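Long-range contacts in beta-mannosidase (Trichoderma harzianum, PDB 4CVU), which hydrolyses beta-mannosides as a fungal glycoside hydrolase of family 2, probably releasing mannose from the non-reducing ends of its substrates: residues W313-M318 and G440-S445; H380-K385 and N415-R420; Y655-D660 and E934-L939. All blocks are in the same frame, centred on the assembly; numbering follows the deposited sequence.

In the fold
From the N terminus, the chain first builds antiparallel beta domains, the last a seven-stranded sheet spanning residues 227-346. A loop of that domain, 313-318, is met again 122 residues later by 440-445, at the start of strand 442-446; this is contact 1. Contact 2 opens and closes within that span, joining 380-385 to 415-420 across one beta-alpha-beta unit. The two touch, because strands 418-421 and 442-446 are neighbours in the mixed sheet of the presumed catalytic barrel, and the backbone of L442 probably hydrogen-bonds to N417 and L419. Contact 3 follows in series, its centre about 34 Å from that of contact 2, and ties the loop after helix 638-655 to the C-terminal Ig-fold domain.

Contact 1 (W313-M318 and G440-S445); sequences WWPRDM and GVLLWS
R316 and G440 form the direct hydrogen bond of this contact: the backbone N of R316 donates to O of G440 over 2.9 Å, nearly straight at 164°. The same oxygen lies 3.3 Å from CA of P315, so the two backbones meet with little between them at P315 and G440. A side chain could not be housed here, since a CB on G440 would collide with N of R316 and, at positive phi, with the carbonyl oxygen before it. The indole of W313 adds its CZ2, 3.7 Å from CA of G440. L442 divides its two methyls between loop residues: CD2 abuts the rim of the W313 ring, near its plane and 3.7 Å from CH2, while CD1 packs on CG of P315 at 3.9 Å. An alanine in place of L442 would probably open a gap beside both the indole edge and the proline ring. In the next shell, W313 holds CG anti to its backbone N (chi1 -177°), from where the indole reaches G440 and L442, and NE1 is held by O of D437. R316 runs side by side with V441 and anchors its guanidinium on E412 and on O of F416. P315 and R316 open a type II turn that ends at M318. The whole exemplifies a helix-ending glycine leading into a parallel strand, as in a beta/alpha barrel, here with a loop of the preceding immunoglobulin-like domain docked against the turn.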
loop_
_atom_site.group_PDB
_atom_site.type_symbol
_atom_site.label_atom_id
_atom_site.label_comp_id
_atom_site.label_asym_id
_atom_site.label_seq_id
_atom_site.Cartn_x
_atom_site.Cartn_y
_atom_site.Cartn_z
ATOM N N TRP A 313 -22.088 -30.970 30.712
ATOM C CA TRP A 313 -21.220 -30.266 29.775
ATOM C C TRP A 313 -19.773 -30.452 30.210
ATOM O O TRP A 313 -19.452 -30.342 31.402
ATOM C CB TRP A 313 -21.592 -28.787 29.751
ATOM C CG TRP A 313 -20.826 -27.904 28.764
ATOM C CD1 TRP A 313 -21.241 -27.524 27.514
ATOM C CD2 TRP A 313 -19.554 -27.252 28.978
ATOM N NE1 TRP A 313 -20.291 -26.691 26.927
ATOM C CE2 TRP A 313 -19.260 -26.503 27.811
ATOM C CE3 TRP A 313 -18.626 -27.244 30.030
ATOM C CZ2 TRP A 313 -18.085 -25.769 27.671
ATOM C CZ3 TRP A 313 -17.451 -26.471 29.885
ATOM C CH2 TRP A 313 -17.201 -25.767 28.720
ATOM N N TRP A 314 -18.925 -30.738 29.234
ATOM C CA TRP A 314 -17.478 -30.800 29.434
ATOM C C TRP A 314 -16.762 -29.929 28.384
ATOM O O TRP A 314 -17.272 -29.719 27.278
ATOM C CB TRP A 314 -16.983 -32.248 29.285
ATOM C CG TRP A 314 -17.634 -33.218 30.226
ATOM C CD1 TRP A 314 -18.757 -33.946 29.980
ATOM C CD2 TRP A 314 -17.194 -33.588 31.544
ATOM N NE1 TRP A 314 -19.048 -34.741 31.048
ATOM C CE2 TRP A 314 -18.112 -34.545 32.029
ATOM C CE3 TRP A 314 -16.122 -33.213 32.357
ATOM C CZ2 TRP A 314 -17.994 -35.124 33.285
ATOM C CZ3 TRP A 314 -15.998 -33.791 33.615
ATOM C CH2 TRP A 314 -16.935 -34.745 34.065
ATOM N N PRO A 315 -15.570 -29.451 28.718
ATOM C CA PRO A 315 -14.698 -28.841 27.692
ATOM C C PRO A 315 -14.289 -29.825 26.571
ATOM O O PRO A 315 -14.513 -31.036 26.672
ATOM C CB PRO A 315 -13.465 -28.405 28.500
ATOM C CG PRO A 315 -13.971 -28.219 29.907
ATOM C CD PRO A 315 -15.029 -29.260 30.076
ATOM N N ARG A 316 -13.712 -29.296 25.505
ATOM C CA ARG A 316 -13.236 -30.127 24.399
ATOM C C ARG A 316 -12.176 -31.125 24.857
ATOM O O ARG A 316 -11.340 -30.812 25.705
ATOM C CB ARG A 316 -12.736 -29.285 23.211
ATOM C CG ARG A 316 -11.684 -28.198 23.474
ATOM C CD ARG A 316 -11.409 -27.412 22.158
ATOM N NE ARG A 316 -11.140 -28.337 21.064
ATOM C CZ ARG A 316 -10.007 -29.029 20.928
ATOM N NH1 ARG A 316 -8.995 -28.894 21.790
ATOM N NH2 ARG A 316 -9.881 -29.879 19.924
ATOM N N ASP A 317 -12.236 -32.333 24.278
ATOM C CA ASP A 317 -11.368 -33.459 24.660
ATOM C C ASP A 317 -11.512 -33.896 26.144
ATOM O O ASP A 317 -10.643 -34.584 26.675
ATOM C CB ASP A 317 -9.887 -33.188 24.292
ATOM C CG ASP A 317 -9.565 -33.519 22.819
ATOM O OD1 ASP A 317 -10.505 -33.728 22.032
ATOM O OD2 ASP A 317 -8.358 -33.593 22.456
ATOM N N MET A 318 -12.615 -33.507 26.789
ATOM C CA MET A 318 -12.980 -34.053 28.092
ATOM C C MET A 318 -14.394 -34.655 28.097
ATOM O O MET A 318 -14.913 -34.970 29.152
ATOM C CB MET A 318 -12.889 -32.980 29.182
ATOM C CG MET A 318 -11.555 -32.263 29.281
ATOM S SD MET A 318 -11.563 -31.008 30.589
ATOM C CE MET A 318 -10.410 -29.821 29.913
ATOM N N GLY A 440 -16.657 -26.028 23.419
ATOM C CA GLY A 440 -16.003 -26.480 24.657
ATOM C C GLY A 440 -14.717 -25.782 25.074
ATOM O O GLY A 440 -13.826 -26.405 25.669
ATOM N N VAL A 441 -14.612 -24.486 24.773
ATOM C CA VAL A 441 -13.463 -23.708 25.183
ATOM C C VAL A 441 -13.847 -22.935 26.443
ATOM O O VAL A 441 -14.753 -22.094 26.432
ATOM C CB VAL A 441 -13.006 -22.774 24.029
ATOM C CG1 VAL A 441 -11.752 -22.004 24.385
ATOM C CG2 VAL A 441 -12.813 -23.550 22.718
ATOM N N LEU A 442 -13.163 -23.201 27.567
ATOM C CA LEU A 442 -13.435 -22.437 28.786
ATOM C C LEU A 442 -12.983 -21.011 28.620
ATOM O O LEU A 442 -11.881 -20.788 28.078
ATOM C CB LEU A 442 -12.692 -23.067 30.001
ATOM C CG LEU A 442 -13.291 -24.401 30.462
ATOM C CD1 LEU A 442 -12.424 -25.057 31.550
ATOM C CD2 LEU A 442 -14.696 -24.182 30.991
ATOM N N LEU A 443 -13.811 -20.045 29.044
ATOM C CA LEU A 443 -13.491 -18.642 28.998
ATOM C C LEU A 443 -13.299 -18.038 30.391
ATOM O O LEU A 443 -14.267 -17.716 31.080
ATOM C CB LEU A 443 -14.575 -17.838 28.250
ATOM C CG LEU A 443 -14.711 -18.169 26.794
ATOM C CD1 LEU A 443 -15.698 -17.283 26.060
ATOM C CD2 LEU A 443 -13.361 -18.227 26.127
ATOM N N TRP A 444 -12.063 -17.850 30.784
ATOM C CA TRP A 444 -11.773 -17.144 31.985
ATOM C C TRP A 444 -12.012 -15.679 31.690
ATOM O O TRP A 444 -11.258 -15.116 30.983
ATOM C CB TRP A 444 -10.334 -17.428 32.362
ATOM C CG TRP A 444 -9.560 -16.420 33.133
ATOM C CD1 TRP A 444 -9.854 -15.117 33.390
ATOM C CD2 TRP A 444 -8.338 -16.675 33.803
ATOM N NE1 TRP A 444 -8.881 -14.549 34.134
ATOM C CE2 TRP A 444 -7.932 -15.479 34.408
ATOM C CE3 TRP A 444 -7.518 -17.781 33.894
ATOM C CZ2 TRP A 444 -6.755 -15.372 35.142
ATOM C CZ3 TRP A 444 -6.354 -17.677 34.640
ATOM C CH2 TRP A 444 -5.977 -16.490 35.225
ATOM N N SER A 445 -12.980 -15.058 32.336
ATOM C CA SER A 445 -13.415 -13.739 32.020
ATOM C C SER A 445 -13.081 -12.697 33.059
ATOM O O SER A 445 -12.812 -13.034 34.202
ATOM C CB SER A 445 -14.903 -13.717 31.684
ATOM O OG SER A 445 -15.152 -14.724 30.765
#

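Contact 2 (H380-K385 and N415-R420); sequences HEFYAK and NFNMLR. With CD (cadmium ion), chain U.
N417 and K385 cross their side chains at about a right angle, and the carboxamide of N417 is bonded through both its N and its O to the backbone of 383-385. Its ND2 donates to O of Y383 at 3.2 Å, with that oxygen only 9° out of the amide plane, while its OD1 accepts from N of K385 at 3.0 Å. Two bonds thus fix the rotation of the amide, which reaches that backbone from a CG set between its own backbone N and carbonyl carbon (chi1 55°). O of K385 in turn takes two donors, N of N417 at 2.9 Å and, less straight, N of M418 at 3.3 Å. The lysine chain bends at its third torsion, placing CE 3.5 Å from O of N415; a water takes a hydrogen bond from NZ of K385 at 2.8 Å and passes a weak one on to O of N415. NZ itself also forms a salt bridge with D760 and a hydrogen bond to O of Y737. M418, whose CB points toward 380-385, lays SD on CB of A384 at 3.9 Å and brings CE to the edge of the F382 ring. Far from this junction, both carboxylate oxygens of E381 hold a cadmium ion together with three waters. Chemically, this beta-alpha-beta unit uses an asparagine to satisfy buried backbone groups where strand 418-421 starts alongside strand 380-389, and the lysine's buried charge is probably balanced by D760.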
loop_
_atom_site.group_PDB
_atom_site.type_symbol
_atom_site.label_atom_id
_atom_site.label_comp_id
_atom_site.label_asym_id
_atom_site.label_seq_id
_atom_site.Cartn_x
_atom_site.Cartn_y
_atom_site.Cartn_z
ATOM N N HIS A 380 -13.435 -32.498 38.755
ATOM C CA HIS A 380 -12.114 -33.002 38.322
ATOM C C HIS A 380 -11.149 -31.864 38.022
ATOM O O HIS A 380 -11.472 -30.957 37.259
ATOM C CB HIS A 380 -12.223 -33.877 37.075
ATOM C CG HIS A 380 -13.211 -34.998 37.205
ATOM N ND1 HIS A 380 -14.575 -34.810 37.084
ATOM C CD2 HIS A 380 -13.035 -36.320 37.432
ATOM C CE1 HIS A 380 -15.192 -35.972 37.220
ATOM N NE2 HIS A 380 -14.282 -36.901 37.445
ATOM N N GLU A 381 -9.982 -31.909 38.657
ATOM C CA GLU A 381 -8.821 -31.122 38.231
ATOM C C GLU A 381 -8.484 -31.381 36.773
ATOM O O GLU A 381 -8.583 -32.519 36.297
ATOM C CB GLU A 381 -7.604 -31.531 39.061
ATOM C CG GLU A 381 -7.619 -30.927 40.415
ATOM C CD GLU A 381 -6.477 -31.397 41.303
ATOM O OE1 GLU A 381 -5.449 -31.900 40.849
ATOM O OE2 GLU A 381 -6.616 -31.217 42.495
ATOM N N PHE A 382 -8.047 -30.341 36.053
ATOM C CA PHE A 382 -7.508 -30.550 34.723
ATOM C C PHE A 382 -6.364 -29.574 34.452
ATOM O O PHE A 382 -6.300 -28.502 35.085
ATOM C CB PHE A 382 -8.608 -30.395 33.670
ATOM C CG PHE A 382 -9.171 -29.008 33.605
ATOM C CD1 PHE A 382 -10.200 -28.633 34.428
ATOM C CD2 PHE A 382 -8.613 -28.062 32.741
ATOM C CE1 PHE A 382 -10.697 -27.344 34.385
ATOM C CE2 PHE A 382 -9.113 -26.778 32.688
ATOM C CZ PHE A 382 -10.149 -26.412 33.514
ATOM N N TYR A 383 -5.479 -29.940 33.529
ATOM C CA TYR A 383 -4.402 -29.042 33.116
ATOM C C TYR A 383 -4.950 -28.056 32.067
ATOM O O TYR A 383 -5.350 -28.498 30.987
ATOM C CB TYR A 383 -3.217 -29.805 32.502
ATOM C CG TYR A 383 -1.971 -28.943 32.515
ATOM C CD1 TYR A 383 -1.735 -28.018 31.513
ATOM C CD2 TYR A 383 -1.080 -29.005 33.575
ATOM C CE1 TYR A 383 -0.629 -27.184 31.544
ATOM C CE2 TYR A 383 0.028 -28.176 33.616
ATOM C CZ TYR A 383 0.244 -27.257 32.602
ATOM O OH TYR A 383 1.325 -26.400 32.625
ATOM N N ALA A 384 -4.967 -26.764 32.377
ATOM C CA ALA A 384 -5.473 -25.765 31.406
ATOM C C ALA A 384 -4.407 -25.471 30.368
ATOM O O ALA A 384 -3.222 -25.393 30.694
ATOM C CB ALA A 384 -5.892 -24.504 32.117
ATOM N N LYS A 385 -4.821 -25.390 29.104
ATOM C CA LYS A 385 -3.891 -25.191 28.026
ATOM C C LYS A 385 -4.522 -24.143 27.118
ATOM O O LYS A 385 -5.658 -24.316 26.738
ATOM C CB LYS A 385 -3.692 -26.494 27.271
ATOM C CG LYS A 385 -3.045 -27.638 28.081
ATOM C CD LYS A 385 -2.821 -28.915 27.271
ATOM C CE LYS A 385 -4.137 -29.427 26.677
ATOM N NZ LYS A 385 -4.059 -30.759 26.025
ATOM N N ASN A 415 -4.856 -27.447 20.299
ATOM C CA ASN A 415 -5.218 -28.249 21.459
ATOM C C ASN A 415 -5.559 -27.436 22.718
ATOM O O ASN A 415 -5.282 -27.896 23.796
ATOM C CB ASN A 415 -4.094 -29.295 21.780
ATOM C CG ASN A 415 -3.872 -30.281 20.656
ATOM O OD1 ASN A 415 -4.778 -30.944 20.224
ATOM N ND2 ASN A 415 -2.676 -30.336 20.147
ATOM N N PHE A 416 -6.173 -26.259 22.559
ATOM C CA PHE A 416 -6.582 -25.435 23.679
ATOM C C PHE A 416 -7.769 -26.058 24.430
ATOM O O PHE A 416 -8.515 -26.787 23.874
ATOM C CB PHE A 416 -7.007 -24.017 23.217
ATOM C CG PHE A 416 -5.884 -23.075 22.919
ATOM C CD1 PHE A 416 -4.754 -23.481 22.281
ATOM C CD2 PHE A 416 -6.013 -21.774 23.206
ATOM C CE1 PHE A 416 -3.777 -22.585 21.957
ATOM C CE2 PHE A 416 -5.046 -20.890 22.894
ATOM C CZ PHE A 416 -3.933 -21.292 22.259
ATOM N N ASN A 417 -7.913 -25.788 25.710
ATOM C CA ASN A 417 -9.183 -25.956 26.391
ATOM C C ASN A 417 -9.618 -24.702 27.114
ATOM O O ASN A 417 -10.704 -24.683 27.695
ATOM C CB ASN A 417 -9.182 -27.175 27.317
ATOM C CG ASN A 417 -8.062 -27.136 28.311
ATOM O OD1 ASN A 417 -7.669 -26.072 28.729
ATOM N ND2 ASN A 417 -7.473 -28.285 28.602
ATOM N N MET A 418 -8.829 -23.622 27.002
ATOM C CA MET A 418 -9.127 -22.371 27.696
ATOM C C MET A 418 -8.537 -21.170 26.961
ATOM O O MET A 418 -7.451 -21.273 26.365
ATOM C CB MET A 418 -8.544 -22.412 29.140
ATOM C CG MET A 418 -8.916 -21.222 30.000
ATOM S SD MET A 418 -8.257 -21.370 31.696
ATOM C CE MET A 418 -9.542 -22.298 32.495
ATOM N N LEU A 419 -9.301 -20.069 26.968
ATOM C CA LEU A 419 -8.815 -18.735 26.707
ATOM C C LEU A 419 -9.040 -17.860 27.925
ATOM O O LEU A 419 -10.106 -17.915 28.580
ATOM C CB LEU A 419 -9.504 -18.080 25.474
ATOM C CG LEU A 419 -9.350 -18.781 24.140
ATOM C CD1 LEU A 419 -10.311 -18.207 23.100
ATOM C CD2 LEU A 419 -7.939 -18.686 23.629
ATOM N N ARG A 420 -8.067 -17.001 28.218
ATOM C CA ARG A 420 -8.292 -15.913 29.124
ATOM C C ARG A 420 -8.728 -14.701 28.351
ATOM O O ARG A 420 -7.953 -14.195 27.544
ATOM C CB ARG A 420 -7.028 -15.562 29.902
ATOM C CG ARG A 420 -7.129 -14.207 30.566
ATOM C CD ARG A 420 -6.102 -14.103 31.671
ATOM N NE ARG A 420 -6.087 -12.773 32.278
ATOM C CZ ARG A 420 -5.073 -11.911 32.267
ATOM N NH1 ARG A 420 -3.926 -12.166 31.652
ATOM N NH2 ARG A 420 -5.212 -10.758 32.891
HETATM CD CD CD U . -4.680 -31.740 43.449
HETATM O O HOH W 1 -6.609 -30.882 24.804
HETATM O O HOH W 2 -3.110 -33.587 43.350
HETATM O O HOH W 3 -3.525 -29.517 43.205
HETATM O O HOH W 4 -5.674 -31.938 45.829
#

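Contact 3 (Y655-D660 and E934-L939); sequences YYPTPD and ESLWDL. With CD (cadmium ion), chain Q; NAG (2-acetamido-2-deoxy-beta-D-glucopyranose), chain H.
P657 fits its ring against L936 and L939, crossing each side chain at about a right angle. The ring's P657 CD approaches L936 CD1 at 3.7 Å. On the same ring P657 CB meets L939 CB at 4.1 Å, so the ring acts as the bump and the two leucines as the walls of a hollow. L936 carries CG anti to its backbone N (chi1 -165°), and CD1 is the branch that touches the proline. L939 in turn packs against both prolines, the second contact being looser, with P659 CG 4.4 Å from L939 CD2. Against the backbone the fit is closer: CA of P659 sits 3.3 Å from O of L939 in a CA-H...O contact. That oxygen also accepts a hydrogen bond from a water at 2.9 Å, and the water accepts from N of D660 at 2.8 Å. D660 turns its carboxylate elsewhere, both oxygens binding a cadmium ion while OD1 accepts from N2 of a protein-attached N-acetylglucosamine at 3.0 Å. The bend at 935-939 is steadied by N of S935 bonding OD2 of D938. Helix 664-692 meets P659 through S670 and through NE1 of W671, which bonds O of P659. No direct hydrogen bond joins the segments, and O of P657 is buried without a partner; between them cohesion therefore rests on apolar packing, the CA-H...O contact and one bridging water, with K661 bonding O of D938 alongside.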
loop_
_atom_site.group_PDB
_atom_site.type_symbol
_atom_site.label_atom_id
_atom_site.label_comp_id
_atom_site.label_asym_id
_atom_site.label_seq_id
_atom_site.Cartn_x
_atom_site.Cartn_y
_atom_site.Cartn_z
ATOM N N TYR A 655 20.938 -16.733 18.542
ATOM C CA TYR A 655 20.501 -18.122 18.429
ATOM C C TYR A 655 20.285 -18.676 17.026
ATOM O O TYR A 655 20.462 -19.889 16.826
ATOM C CB TYR A 655 19.205 -18.328 19.236
ATOM C CG TYR A 655 19.393 -18.155 20.720
ATOM C CD1 TYR A 655 20.094 -19.097 21.477
ATOM C CD2 TYR A 655 18.872 -17.062 21.368
ATOM C CE1 TYR A 655 20.248 -18.937 22.851
ATOM C CE2 TYR A 655 19.034 -16.892 22.722
ATOM C CZ TYR A 655 19.726 -17.819 23.458
ATOM O OH TYR A 655 19.861 -17.627 24.805
ATOM N N TYR A 656 19.925 -17.815 16.073
ATOM C CA TYR A 656 19.484 -18.262 14.743
ATOM C C TYR A 656 20.284 -17.685 13.576
ATOM O O TYR A 656 20.821 -16.595 13.665
ATOM C CB TYR A 656 18.006 -17.948 14.556
ATOM C CG TYR A 656 17.168 -18.708 15.529
ATOM C CD1 TYR A 656 16.723 -19.982 15.235
ATOM C CD2 TYR A 656 16.909 -18.187 16.789
ATOM C CE1 TYR A 656 15.984 -20.729 16.162
ATOM C CE2 TYR A 656 16.190 -18.902 17.727
ATOM C CZ TYR A 656 15.741 -20.172 17.419
ATOM O OH TYR A 656 15.042 -20.841 18.381
ATOM N N PRO A 657 20.332 -18.400 12.448
ATOM C CA PRO A 657 21.129 -17.819 11.373
ATOM C C PRO A 657 20.578 -16.433 11.066
ATOM O O PRO A 657 19.392 -16.231 11.200
ATOM C CB PRO A 657 20.931 -18.803 10.215
ATOM C CG PRO A 657 20.496 -20.086 10.871
ATOM C CD PRO A 657 19.688 -19.656 12.044
ATOM N N THR A 658 21.450 -15.501 10.680
ATOM C CA THR A 658 21.082 -14.103 10.463
ATOM C C THR A 658 20.985 -13.848 8.982
ATOM O O THR A 658 22.009 -13.825 8.291
ATOM C CB THR A 658 22.155 -13.152 11.016
ATOM O OG1 THR A 658 23.398 -13.550 10.472
ATOM C CG2 THR A 658 22.221 -13.233 12.555
ATOM N N PRO A 659 19.772 -13.651 8.467
ATOM C CA PRO A 659 19.720 -13.585 7.006
ATOM C C PRO A 659 20.550 -12.444 6.396
ATOM O O PRO A 659 20.762 -11.421 7.041
ATOM C CB PRO A 659 18.239 -13.389 6.709
ATOM C CG PRO A 659 17.554 -13.961 7.883
ATOM C CD PRO A 659 18.439 -13.697 9.066
ATOM N N ASP A 660 20.971 -12.621 5.148
ATOM C CA ASP A 660 21.654 -11.588 4.386
ATOM C C ASP A 660 21.280 -11.717 2.907
ATOM O O ASP A 660 22.126 -11.928 2.065
ATOM C CB ASP A 660 23.160 -11.749 4.570
ATOM C CG ASP A 660 23.946 -10.559 4.081
ATOM O OD1 ASP A 660 23.553 -9.419 4.320
ATOM O OD2 ASP A 660 24.993 -10.785 3.473
ATOM N N GLU A 934 10.450 -24.416 2.850
ATOM C CA GLU A 934 11.785 -23.936 3.063
ATOM C C GLU A 934 12.205 -24.546 4.360
ATOM O O GLU A 934 11.401 -25.229 4.981
ATOM C CB GLU A 934 11.812 -22.407 3.215
ATOM C CG GLU A 934 11.272 -21.913 4.560
ATOM C CD GLU A 934 11.074 -20.416 4.572
ATOM O OE1 GLU A 934 10.246 -19.889 3.745
ATOM O OE2 GLU A 934 11.767 -19.742 5.381
ATOM N N SER A 935 13.462 -24.297 4.724
ATOM C CA SER A 935 14.017 -24.767 6.019
ATOM C C SER A 935 15.026 -23.783 6.596
ATOM O O SER A 935 15.372 -22.762 6.026
ATOM C CB SER A 935 14.649 -26.158 5.832
ATOM O OG SER A 935 15.915 -26.130 5.135
ATOM N N LEU A 936 15.598 -24.138 7.732
ATOM C CA LEU A 936 16.600 -23.306 8.312
ATOM C C LEU A 936 17.698 -22.949 7.336
ATOM O O LEU A 936 18.227 -21.810 7.354
ATOM C CB LEU A 936 17.213 -24.086 9.489
ATOM C CG LEU A 936 18.044 -23.292 10.465
ATOM C CD1 LEU A 936 17.211 -22.361 11.342
ATOM C CD2 LEU A 936 18.803 -24.297 11.337
ATOM N N TRP A 937 18.099 -23.922 6.514
ATOM C CA TRP A 937 19.147 -23.711 5.511
ATOM C C TRP A 937 18.904 -22.465 4.687
ATOM O O TRP A 937 19.825 -21.734 4.342
ATOM C CB TRP A 937 19.241 -24.952 4.590
ATOM C CG TRP A 937 19.987 -24.729 3.315
ATOM C CD1 TRP A 937 19.449 -24.500 2.066
ATOM C CD2 TRP A 937 21.400 -24.671 3.164
ATOM N NE1 TRP A 937 20.443 -24.311 1.166
ATOM C CE2 TRP A 937 21.655 -24.405 1.804
ATOM C CE3 TRP A 937 22.474 -24.810 4.050
ATOM C CZ2 TRP A 937 22.954 -24.283 1.286
ATOM C CZ3 TRP A 937 23.774 -24.686 3.547
ATOM C CH2 TRP A 937 24.005 -24.427 2.165
ATOM N N ASP A 938 17.643 -22.202 4.378
ATOM C CA ASP A 938 17.348 -21.112 3.446
ATOM C C ASP A 938 17.557 -19.721 4.073
ATOM O O ASP A 938 17.715 -18.759 3.348
ATOM C CB ASP A 938 15.925 -21.239 2.929
ATOM C CG ASP A 938 15.771 -22.424 2.027
ATOM O OD1 ASP A 938 16.404 -22.431 0.960
ATOM O OD2 ASP A 938 15.039 -23.355 2.395
ATOM N N LEU A 939 17.617 -19.631 5.405
ATOM C CA LEU A 939 17.938 -18.358 6.063
ATOM C C LEU A 939 19.368 -17.897 5.745
ATOM O O LEU A 939 19.652 -16.712 5.816
ATOM C CB LEU A 939 17.779 -18.453 7.579
ATOM C CG LEU A 939 16.382 -18.767 8.147
ATOM C CD1 LEU A 939 16.424 -18.723 9.656
ATOM C CD2 LEU A 939 15.364 -17.769 7.642
HETATM CD CD CD Q . 25.657 -8.319 3.348
HETATM C C1 NAG H . 19.545 -7.827 5.387
HETATM C C2 NAG H . 20.700 -6.985 4.795
HETATM C C3 NAG H . 21.818 -6.699 5.793
HETATM C C4 NAG H . 21.222 -6.162 7.079
HETATM C C5 NAG H . 20.186 -7.157 7.611
HETATM C C6 NAG H . 19.530 -6.661 8.908
HETATM C C7 NAG H . 21.220 -7.026 2.429
HETATM C C8 NAG H . 21.913 -7.702 1.273
HETATM N N2 NAG H . 21.299 -7.586 3.629
HETATM O O3 NAG H . 22.672 -5.724 5.231
HETATM O O4 NAG H . 22.252 -5.990 8.031
HETATM O O5 NAG H . 19.181 -7.344 6.650
HETATM O O6 NAG H . 18.923 -5.399 8.715
HETATM O O7 NAG H . 20.618 -5.984 2.251
HETATM O O HOH W 5 21.295 -15.208 4.030
#